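Side-chain contacts in sesquisabinene B synthase 2 (Santalum album, PDB 6A2A), which probably turns farnesyl diphosphate into sesquisabinene B, in the metal-dependent manner of plant terpene synthases: residues A[328-333]-A[344-349]; A[276-281]-A[315-320]; A[150-155]-A[184-189]. One frame throughout, in Å; residues are numbered along the deposited sequence.

Interaction 1: A[328-333]-A[344-349]; sequences LELFTD and DQLPRN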
loop_
_atom_site.group_PDB
_atom_site.type_symbol
_atom_site.label_atom_id
_atom_site.label_comp_id
_atom_site.label_asym_id
_atom_site.label_seq_id
_atom_site.Cartn_x
_atom_site.Cartn_y
_atom_site.Cartn_z
ATOM N N LEU A 328 23.288 -17.121 3.686
ATOM C CA LEU A 328 23.004 -16.205 4.756
ATOM C C LEU A 328 24.160 -15.196 4.886
ATOM O O LEU A 328 23.943 -14.059 5.253
ATOM C CB LEU A 328 22.744 -17.013 6.024
ATOM C CG LEU A 328 21.544 -17.961 5.943
ATOM C CD1 LEU A 328 21.443 -18.842 7.169
ATOM C CD2 LEU A 328 20.240 -17.211 5.727
ATOM N N GLU A 329 25.417 -15.620 4.655
ATOM C CA GLU A 329 26.555 -14.655 4.608
ATOM C C GLU A 329 26.289 -13.559 3.597
ATOM O O GLU A 329 26.584 -12.412 3.870
ATOM C CB GLU A 329 27.894 -15.288 4.147
ATOM C CG GLU A 329 28.274 -16.510 4.935
ATOM C CD GLU A 329 29.677 -17.060 4.698
ATOM O OE1 GLU A 329 30.302 -16.713 3.655
ATOM O OE2 GLU A 329 30.131 -17.841 5.568
ATOM N N LEU A 330 25.767 -13.896 2.439
ATOM C CA LEU A 330 25.487 -12.853 1.445
ATOM C C LEU A 330 24.268 -12.004 1.887
ATOM O O LEU A 330 24.263 -10.834 1.661
ATOM C CB LEU A 330 25.211 -13.494 0.083
ATOM C CG LEU A 330 24.876 -12.533 -1.056
ATOM C CD1 LEU A 330 25.936 -11.456 -1.214
ATOM C CD2 LEU A 330 24.638 -13.271 -2.362
ATOM N N PHE A 331 23.225 -12.648 2.414
ATOM C CA PHE A 331 22.058 -11.885 2.955
ATOM C C PHE A 331 22.550 -10.828 3.941
ATOM O O PHE A 331 22.186 -9.616 3.884
ATOM C CB PHE A 331 21.063 -12.876 3.560
ATOM C CG PHE A 331 19.676 -12.353 3.818
ATOM C CD1 PHE A 331 19.451 -11.274 4.670
ATOM C CD2 PHE A 331 18.588 -12.988 3.251
ATOM C CE1 PHE A 331 18.151 -10.883 4.965
ATOM C CE2 PHE A 331 17.291 -12.563 3.523
ATOM C CZ PHE A 331 17.082 -11.496 4.347
ATOM N N THR A 332 23.417 -11.256 4.874
ATOM C CA THR A 332 23.917 -10.405 5.925
ATOM C C THR A 332 24.773 -9.289 5.326
ATOM O O THR A 332 24.653 -8.122 5.674
ATOM C CB THR A 332 24.686 -11.191 6.987
ATOM O OG1 THR A 332 23.817 -12.171 7.562
ATOM C CG2 THR A 332 25.247 -10.320 8.092
ATOM N N ASP A 333 25.623 -9.626 4.383
ATOM C CA ASP A 333 26.518 -8.603 3.749
ATOM C C ASP A 333 25.752 -7.535 2.959
ATOM O O ASP A 333 26.064 -6.306 3.015
ATOM C CB ASP A 333 27.505 -9.348 2.830
ATOM C CG ASP A 333 28.400 -8.402 2.034
ATOM O OD1 ASP A 333 29.095 -7.592 2.633
ATOM O OD2 ASP A 333 28.377 -8.497 0.784
ATOM N N ASP A 344 20.483 -10.865 -6.893
ATOM C CA ASP A 344 20.085 -11.942 -7.779
ATOM C C ASP A 344 20.928 -13.224 -7.626
ATOM O O ASP A 344 20.538 -14.237 -8.159
ATOM C CB ASP A 344 20.129 -11.488 -9.253
ATOM C CG ASP A 344 18.933 -10.632 -9.643
ATOM O OD1 ASP A 344 17.899 -10.541 -8.898
ATOM O OD2 ASP A 344 19.022 -10.077 -10.750
ATOM N N GLN A 345 22.032 -13.182 -6.891
ATOM C CA GLN A 345 22.782 -14.425 -6.528
ATOM C C GLN A 345 21.971 -15.301 -5.544
ATOM O O GLN A 345 22.283 -16.502 -5.365
ATOM C CB GLN A 345 24.124 -14.073 -5.911
ATOM C CG GLN A 345 25.086 -13.358 -6.864
ATOM C CD GLN A 345 26.406 -12.949 -6.251
ATOM O OE1 GLN A 345 26.852 -13.508 -5.248
ATOM N NE2 GLN A 345 27.011 -11.905 -6.796
ATOM N N LEU A 346 20.929 -14.752 -4.892
ATOM C CA LEU A 346 20.130 -15.539 -3.960
ATOM C C LEU A 346 18.930 -16.161 -4.658
ATOM O O LEU A 346 18.216 -15.515 -5.447
ATOM C CB LEU A 346 19.685 -14.645 -2.783
ATOM C CG LEU A 346 20.800 -14.098 -1.892
ATOM C CD1 LEU A 346 20.312 -12.952 -1.036
ATOM C CD2 LEU A 346 21.418 -15.174 -1.027
ATOM N N PRO A 347 18.619 -17.402 -4.336
ATOM C CA PRO A 347 17.406 -17.948 -4.834
ATOM C C PRO A 347 16.140 -17.191 -4.403
ATOM O O PRO A 347 16.135 -16.492 -3.412
ATOM C CB PRO A 347 17.306 -19.373 -4.267
ATOM C CG PRO A 347 18.146 -19.359 -3.081
ATOM C CD PRO A 347 19.192 -18.287 -3.312
ATOM N N ARG A 348 15.139 -17.267 -5.256
ATOM C CA ARG A 348 13.898 -16.549 -5.136
ATOM C C ARG A 348 13.371 -16.531 -3.690
ATOM O O ARG A 348 13.000 -15.445 -3.160
ATOM C CB ARG A 348 12.893 -17.220 -6.068
ATOM C CG ARG A 348 11.462 -16.783 -5.856
ATOM C CD ARG A 348 10.502 -17.470 -6.804
ATOM N NE ARG A 348 9.180 -16.913 -6.674
ATOM C CZ ARG A 348 8.735 -15.852 -7.343
ATOM N NH1 ARG A 348 9.542 -15.203 -8.163
ATOM N NH2 ARG A 348 7.535 -15.391 -7.075
ATOM N N ASN A 349 13.291 -17.697 -3.025
ATOM C CA ASN A 349 12.671 -17.713 -1.712
ATOM C C ASN A 349 13.502 -17.003 -0.642
ATOM O O ASN A 349 12.964 -16.785 0.471
ATOM C CB ASN A 349 12.309 -19.129 -1.255
ATOM C CG ASN A 349 11.212 -19.790 -2.062
ATOM O OD1 ASN A 349 10.431 -19.103 -2.765
ATOM N ND2 ASN A 349 11.175 -21.126 -1.991
#

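Interaction 2: A[276-281]-A[315-320]; sequences PFARNG and IDDVYD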
loop_
_atom_site.group_PDB
_atom_site.type_symbol
_atom_site.label_atom_id
_atom_site.label_comp_id
_atom_site.label_asym_id
_atom_site.label_seq_id
_atom_site.Cartn_x
_atom_site.Cartn_y
_atom_site.Cartn_z
ATOM N N PRO A 276 7.544 -20.961 1.411
ATOM C CA PRO A 276 7.235 -22.187 2.099
ATOM C C PRO A 276 7.720 -22.183 3.556
ATOM O O PRO A 276 8.193 -23.195 4.037
ATOM C CB PRO A 276 7.999 -23.230 1.244
ATOM C CG PRO A 276 9.173 -22.493 0.765
ATOM C CD PRO A 276 8.690 -21.071 0.488
ATOM N N PHE A 277 7.586 -21.041 4.236
ATOM C CA PHE A 277 7.810 -20.915 5.674
ATOM C C PHE A 277 6.973 -19.720 6.173
ATOM O O PHE A 277 6.257 -19.028 5.347
ATOM C CB PHE A 277 9.318 -20.827 5.959
ATOM C CG PHE A 277 10.088 -19.941 5.000
ATOM C CD1 PHE A 277 10.048 -18.560 5.108
ATOM C CD2 PHE A 277 10.809 -20.483 3.935
ATOM C CE1 PHE A 277 10.731 -17.744 4.220
ATOM C CE2 PHE A 277 11.473 -19.661 3.033
ATOM C CZ PHE A 277 11.447 -18.298 3.171
ATOM N N ALA A 278 7.029 -19.469 7.485
ATOM C CA ALA A 278 6.429 -18.221 8.121
ATOM C C ALA A 278 4.897 -18.143 7.914
ATOM O O ALA A 278 4.246 -17.012 7.747
ATOM C CB ALA A 278 7.136 -16.974 7.639
ATOM N N ARG A 279 4.302 -19.335 7.990
ATOM C CA ARG A 279 2.853 -19.506 8.229
ATOM C C ARG A 279 2.388 -18.615 9.393
ATOM O O ARG A 279 3.007 -18.566 10.464
ATOM C CB ARG A 279 2.514 -20.961 8.562
ATOM C CG ARG A 279 1.030 -21.279 8.455
ATOM C CD ARG A 279 0.735 -22.755 8.590
ATOM N NE ARG A 279 1.223 -23.334 9.836
ATOM C CZ ARG A 279 0.469 -23.646 10.897
ATOM N NH1 ARG A 279 1.006 -24.324 11.901
ATOM N NH2 ARG A 279 -0.802 -23.273 10.964
ATOM N N ASN A 280 1.329 -17.881 9.129
ATOM C CA ASN A 280 0.748 -16.950 10.072
ATOM C C ASN A 280 1.659 -15.801 10.509
ATOM O O ASN A 280 1.378 -15.141 11.446
ATOM C CB ASN A 280 0.201 -17.673 11.281
ATOM C CG ASN A 280 -0.980 -18.554 10.945
ATOM O OD1 ASN A 280 -1.820 -18.194 10.191
ATOM N ND2 ASN A 280 -1.009 -19.704 11.506
ATOM N N GLY A 281 2.739 -15.570 9.798
ATOM C CA GLY A 281 3.648 -14.513 10.146
ATOM C C GLY A 281 3.027 -13.132 10.268
ATOM O O GLY A 281 3.259 -12.430 11.188
ATOM N N ILE A 315 12.325 -13.628 8.257
ATOM C CA ILE A 315 13.748 -13.697 8.126
ATOM C C ILE A 315 14.406 -14.606 9.174
ATOM O O ILE A 315 15.378 -15.208 8.928
ATOM C CB ILE A 315 14.354 -12.320 7.958
ATOM C CG1 ILE A 315 13.803 -11.706 6.661
ATOM C CG2 ILE A 315 15.848 -12.382 7.952
ATOM C CD1 ILE A 315 14.143 -10.259 6.474
ATOM N N ASP A 316 13.793 -14.697 10.329
ATOM C CA ASP A 316 14.213 -15.642 11.331
ATOM C C ASP A 316 14.112 -17.040 10.685
ATOM O O ASP A 316 15.032 -17.764 10.720
ATOM C CB ASP A 316 13.288 -15.546 12.503
ATOM C CG ASP A 316 13.667 -16.431 13.639
ATOM O OD1 ASP A 316 14.806 -16.621 13.930
ATOM O OD2 ASP A 316 12.777 -16.890 14.291
ATOM N N ASP A 317 12.984 -17.366 10.077
ATOM C CA ASP A 317 12.814 -18.643 9.395
ATOM C C ASP A 317 13.835 -18.832 8.255
ATOM O O ASP A 317 14.346 -19.882 8.061
ATOM C CB ASP A 317 11.403 -18.833 8.882
ATOM C CG ASP A 317 10.406 -19.064 9.979
ATOM O OD1 ASP A 317 10.748 -19.305 11.089
ATOM O OD2 ASP A 317 9.252 -19.021 9.734
ATOM N N VAL A 318 14.138 -17.775 7.522
ATOM C CA VAL A 318 15.133 -17.859 6.461
ATOM C C VAL A 318 16.481 -18.307 7.030
ATOM O O VAL A 318 17.135 -19.122 6.479
ATOM C CB VAL A 318 15.324 -16.521 5.739
ATOM C CG1 VAL A 318 16.549 -16.545 4.867
ATOM C CG2 VAL A 318 14.090 -16.172 4.932
ATOM N N TYR A 319 16.866 -17.712 8.141
ATOM C CA TYR A 319 18.105 -18.026 8.792
ATOM C C TYR A 319 18.076 -19.363 9.514
ATOM O O TYR A 319 19.014 -20.090 9.485
ATOM C CB TYR A 319 18.529 -16.916 9.736
ATOM C CG TYR A 319 19.253 -15.783 9.036
ATOM C CD1 TYR A 319 18.588 -14.931 8.187
ATOM C CD2 TYR A 319 20.589 -15.553 9.240
ATOM C CE1 TYR A 319 19.255 -13.905 7.554
ATOM C CE2 TYR A 319 21.256 -14.532 8.618
ATOM C CZ TYR A 319 20.591 -13.698 7.778
ATOM O OH TYR A 319 21.244 -12.710 7.139
ATOM N N ASP A 320 16.956 -19.705 10.098
ATOM C CA ASP A 320 16.882 -20.928 10.851
ATOM C C ASP A 320 16.506 -22.178 10.091
ATOM O O ASP A 320 17.031 -23.219 10.332
ATOM C CB ASP A 320 15.892 -20.776 11.970
ATOM C CG ASP A 320 16.329 -21.463 13.173
ATOM O OD1 ASP A 320 17.167 -20.895 13.847
ATOM O OD2 ASP A 320 15.898 -22.571 13.442
#

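Interaction 3: A[150-155]-A[184-189]; sequences DGFKNQ and RTFATS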
loop_
_atom_site.group_PDB
_atom_site.type_symbol
_atom_site.label_atom_id
_atom_site.label_comp_id
_atom_site.label_asym_id
_atom_site.label_seq_id
_atom_site.Cartn_x
_atom_site.Cartn_y
_atom_site.Cartn_z
ATOM N N ASP A 150 7.025 -13.947 62.225
ATOM C CA ASP A 150 7.338 -14.946 61.243
ATOM C C ASP A 150 6.965 -14.641 59.772
ATOM O O ASP A 150 7.237 -15.430 58.921
ATOM C CB ASP A 150 6.717 -16.255 61.653
ATOM C CG ASP A 150 7.316 -16.797 62.915
ATOM O OD1 ASP A 150 8.375 -16.326 63.321
ATOM O OD2 ASP A 150 6.727 -17.712 63.477
ATOM N N GLY A 151 6.365 -13.496 59.509
ATOM C CA GLY A 151 5.962 -13.139 58.145
ATOM C C GLY A 151 4.505 -12.720 58.083
ATOM O O GLY A 151 3.920 -12.242 59.063
ATOM N N PHE A 152 3.903 -12.850 56.902
ATOM C CA PHE A 152 2.564 -12.365 56.752
ATOM C C PHE A 152 1.660 -13.233 57.649
ATOM O O PHE A 152 1.940 -14.368 57.844
ATOM C CB PHE A 152 2.136 -12.423 55.279
ATOM C CG PHE A 152 2.534 -11.188 54.524
ATOM C CD1 PHE A 152 1.732 -10.066 54.539
ATOM C CD2 PHE A 152 3.749 -11.130 53.864
ATOM C CE1 PHE A 152 2.125 -8.899 53.923
ATOM C CE2 PHE A 152 4.139 -9.955 53.258
ATOM C CZ PHE A 152 3.342 -8.858 53.276
ATOM N N LYS A 153 0.637 -12.642 58.162
ATOM C CA LYS A 153 -0.240 -13.315 59.169
ATOM C C LYS A 153 -1.162 -14.331 58.487
ATOM O O LYS A 153 -1.908 -13.950 57.563
ATOM C CB LYS A 153 -1.067 -12.251 59.862
ATOM C CG LYS A 153 -0.288 -11.374 60.820
ATOM C CD LYS A 153 -1.142 -10.237 61.292
ATOM C CE LYS A 153 -0.405 -9.348 62.265
ATOM N NZ LYS A 153 -1.206 -8.151 62.583
ATOM N N ASN A 154 -1.106 -15.562 58.960
ATOM C CA ASN A 154 -1.771 -16.673 58.301
ATOM C C ASN A 154 -3.282 -16.424 58.233
ATOM O O ASN A 154 -3.974 -16.890 57.299
ATOM C CB ASN A 154 -1.470 -18.016 58.947
ATOM C CG ASN A 154 -1.484 -19.122 57.915
ATOM O OD1 ASN A 154 -0.816 -19.011 56.887
ATOM N ND2 ASN A 154 -2.298 -20.147 58.135
ATOM N N GLN A 155 -3.797 -15.604 59.129
ATOM C CA GLN A 155 -5.219 -15.376 59.169
ATOM C C GLN A 155 -5.715 -14.587 57.960
ATOM O O GLN A 155 -6.939 -14.563 57.672
ATOM C CB GLN A 155 -5.570 -14.612 60.434
ATOM C CG GLN A 155 -7.028 -14.701 60.810
ATOM C CD GLN A 155 -7.204 -14.363 62.272
ATOM O OE1 GLN A 155 -7.904 -15.064 63.004
ATOM N NE2 GLN A 155 -6.550 -13.297 62.719
ATOM N N ARG A 184 4.415 -11.366 47.568
ATOM C CA ARG A 184 4.193 -12.209 46.379
ATOM C C ARG A 184 4.230 -13.697 46.725
ATOM O O ARG A 184 3.319 -14.462 46.314
ATOM C CB ARG A 184 5.217 -11.904 45.276
ATOM C CG ARG A 184 5.076 -12.819 44.067
ATOM C CD ARG A 184 6.195 -12.688 43.027
ATOM N NE ARG A 184 7.441 -13.167 43.606
ATOM C CZ ARG A 184 7.798 -14.439 43.669
ATOM N NH1 ARG A 184 7.011 -15.379 43.173
ATOM N NH2 ARG A 184 8.950 -14.781 44.227
ATOM N N THR A 185 5.233 -14.164 47.465
ATOM C CA THR A 185 5.370 -15.550 47.793
ATOM C C THR A 185 4.164 -15.992 48.655
ATOM O O THR A 185 3.600 -17.034 48.395
ATOM C CB THR A 185 6.695 -15.818 48.541
ATOM O OG1 THR A 185 7.762 -15.476 47.646
ATOM C CG2 THR A 185 6.874 -17.265 48.943
ATOM N N PHE A 186 3.773 -15.165 49.595
ATOM C CA PHE A 186 2.700 -15.517 50.535
ATOM C C PHE A 186 1.366 -15.568 49.772
ATOM O O PHE A 186 0.706 -16.589 49.851
ATOM C CB PHE A 186 2.623 -14.492 51.657
ATOM C CG PHE A 186 1.455 -14.671 52.583
ATOM C CD1 PHE A 186 1.498 -15.638 53.574
ATOM C CD2 PHE A 186 0.365 -13.845 52.478
ATOM C CE1 PHE A 186 0.428 -15.777 54.447
ATOM C CE2 PHE A 186 -0.686 -13.970 53.366
ATOM C CZ PHE A 186 -0.639 -14.939 54.343
ATOM N N ALA A 187 1.055 -14.514 49.046
ATOM C CA ALA A 187 -0.246 -14.397 48.326
ATOM C C ALA A 187 -0.359 -15.476 47.252
ATOM O O ALA A 187 -1.467 -16.102 47.116
ATOM C CB ALA A 187 -0.444 -13.051 47.727
ATOM N N THR A 188 0.734 -15.750 46.514
ATOM C CA THR A 188 0.740 -16.805 45.510
ATOM C C THR A 188 0.396 -18.146 46.152
ATOM O O THR A 188 -0.436 -18.916 45.647
ATOM C CB THR A 188 2.072 -16.905 44.731
ATOM O OG1 THR A 188 2.381 -15.642 44.146
ATOM C CG2 THR A 188 2.015 -17.945 43.632
ATOM N N SER A 189 1.082 -18.472 47.248
ATOM C CA SER A 189 0.925 -19.751 47.899
ATOM C C SER A 189 -0.511 -19.901 48.415
ATOM O O SER A 189 -1.158 -20.933 48.208
ATOM C CB SER A 189 1.927 -19.912 49.047
ATOM O OG SER A 189 1.623 -21.115 49.758
#

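Interaction 1: A[328-333]-A[344-349]
Gln345 is the first residue of segment 344-349 to meet helix 325-337, and it does so at Leu330. Its side chain crosses that of Leu330 at about a right angle. Two of its atoms touch the same methyl, Leu330 CD2. The nearer is the amide oxygen OE1, with CD2 to OE1 at 3.6 Å. The other is CB, which lies 3.7 Å from Leu330 CD2. The torsions of Gln345 explain this. CG sits anti to the carbonyl carbon (chi1 -65°), and the chain runs on extended through CD (chi2 178°). The amide therefore passes across the end of Leu330 rather than folding back on its own backbone. One touch is methyl against amide oxygen, the other carbon against carbon; Gln345 is exposed.

Leu346 follows and is buried. Its CG lies 4.0 Å from Leu330 CD2, so this one methyl meets both Gln345 and Leu346. Leu330 can do this because its CG is anti to the backbone N (chi1 179°). Leu346 CD1 goes to the helix backbone instead and comes within 4.5 Å of Phe331 CA. Here two successive helices of the metal binding domain, 325-337 and 348-372, are joined by a short connection that packs back onto the first helix. Phe331 and Leu346 both rest on Leu354 of the second helix, which makes a shared apolar patch; Phe331 also touches Ile350 there and Leu388 of helix 377-400.

Pro347 takes the N-cap position and opens helix 348-372. Arg348 then turns to the second subunit, where its guanidinium hydrogen-bonds the carbonyl oxygens of Leu369 and Lys370 of that chain.

Interaction 2: A[276-281]-A[315-320]
The Phe277 ring and the Asp317 carboxylate stand almost upright to one another, with their planes 85° apart. The two side chains slide past each other in opposite directions. Asp317 CB approaches the ring obliquely, 4.0 Å from Phe277 CD1. Val318 CG2 also comes in obliquely, farther along the ring. The ring of Tyr322 is a further aromatic neighbour of Phe277.

Segment 315-320 carries the aspartate-rich DDxxD motif of class I terpene synthases, read here as Asp316, Asp317, Val318, Tyr319 and Asp320. Asp316 and Asp320 bind magnesium in this protein, although the metal is absent from this chain. Asp317 points instead toward the loop 276-281. The motif helix thus has its metal-binding aspartates on one part of its surface, while Asp317 and Val318 meet the loop that leads into helix 281-292.

Phe277 reaches the helix through an uncommon first torsion. Its CG lies between the backbone N and the carbonyl carbon (chi1 42°), which brings CD1 and CE1 against the helix. Val318 is buried, and Leu328 and Pro353 also lie against it.

Ala278 is next to the carboxylate of Asp317. Its CB is 3.6 Å from Asp317 OD2, and its backbone N is 3.2 Å from the same oxygen. From Ala278 to Gly281 the loop makes a type II beta turn, closed by a bond from Gly281 N to Ala278 O of 2.9 Å. A side chain at Gly281 would run into that same carbonyl oxygen. Asn280, inside the turn, is held by hydrogen bonds to Asn37 and Leu38, just before helix 41-50. On the apolar side, Val318 CG2 lies 3.8 Å from both CE1 and CZ of Phe277.

Interaction 3: A[150-155]-A[184-189]
Phe186 and Phe152 carry an aromatic contact in the mostly helical N-terminal domain of the terpene synthase. Phe152 comes from a small two-stranded beta hairpin, 147-148 with 151-152, and Phe186 from helix 178-192. The chief interaction is a CH-pi contact. Phe152 CB sits over the centre of one face of the Phe186 ring, 3.5 Å from the centroid and only 7° off the ring normal. The rings themselves are nearly parallel, with planes at 24°. They are slid so far apart, with centroids separated by 5.4 Å, that they barely overlap. So the CB of Phe152, rather than its ring, covers the face. Phe186 is placed for this by its first torsion: CG is anti to the backbone N (chi1 173°), and the ring is carried out toward the hairpin. The Phe152 ring runs on beside the helix, against Ile179, Glu182 and Ala183.

Two oxygens form the polar part. Lys153 O lies 3.6 Å from Phe186 CZ and approaches the ring obliquely. Asn154 OD1 is at the ring edge, near its plane, 4.2 Å from CE1 of Phe186. That oxygen is also hydrogen-bonded to Lys190 NZ, farther along the same helix, so it joins the hairpin side to the helix by a second route. Leu163 of helix 160-170 is another neighbour of Phe186. With Phe186 replaced by an alanine, Phe152 CB is likely to lose the ring face beneath it, and a gap to open between hairpin and helix.

Hydrogen bonds within the helix complete the account. Arg184 O accepts from both Thr188 N and Thr188 OG1, which reach it from opposite faces of its plane. The hydroxyl bond, Thr188 OG1 to Arg184 O, is 2.6 Å long.

From the N terminus, interaction 3 comes first. It closes a loop of 28 residues between the hairpin and helix 178-192 of the N-terminal domain. Interaction 2 follows and spans 33 residues, bringing the loop before helix 281-292 onto the end of helix 299-321. Interaction 1 closes only ten residues, between helix 325-337 and the start of helix 348-372. The three are in series; none nests in or crosses another. Interactions 1 and 2 touch: Thr332 OG1 and Tyr319 OH, 2.7 Å apart, probably share a hydrogen bond, and Asn349 O packs on Phe277 CZ. Interaction 3 lies on the other side of the chain's centre, its own centre about 46 Å from that of interaction 2.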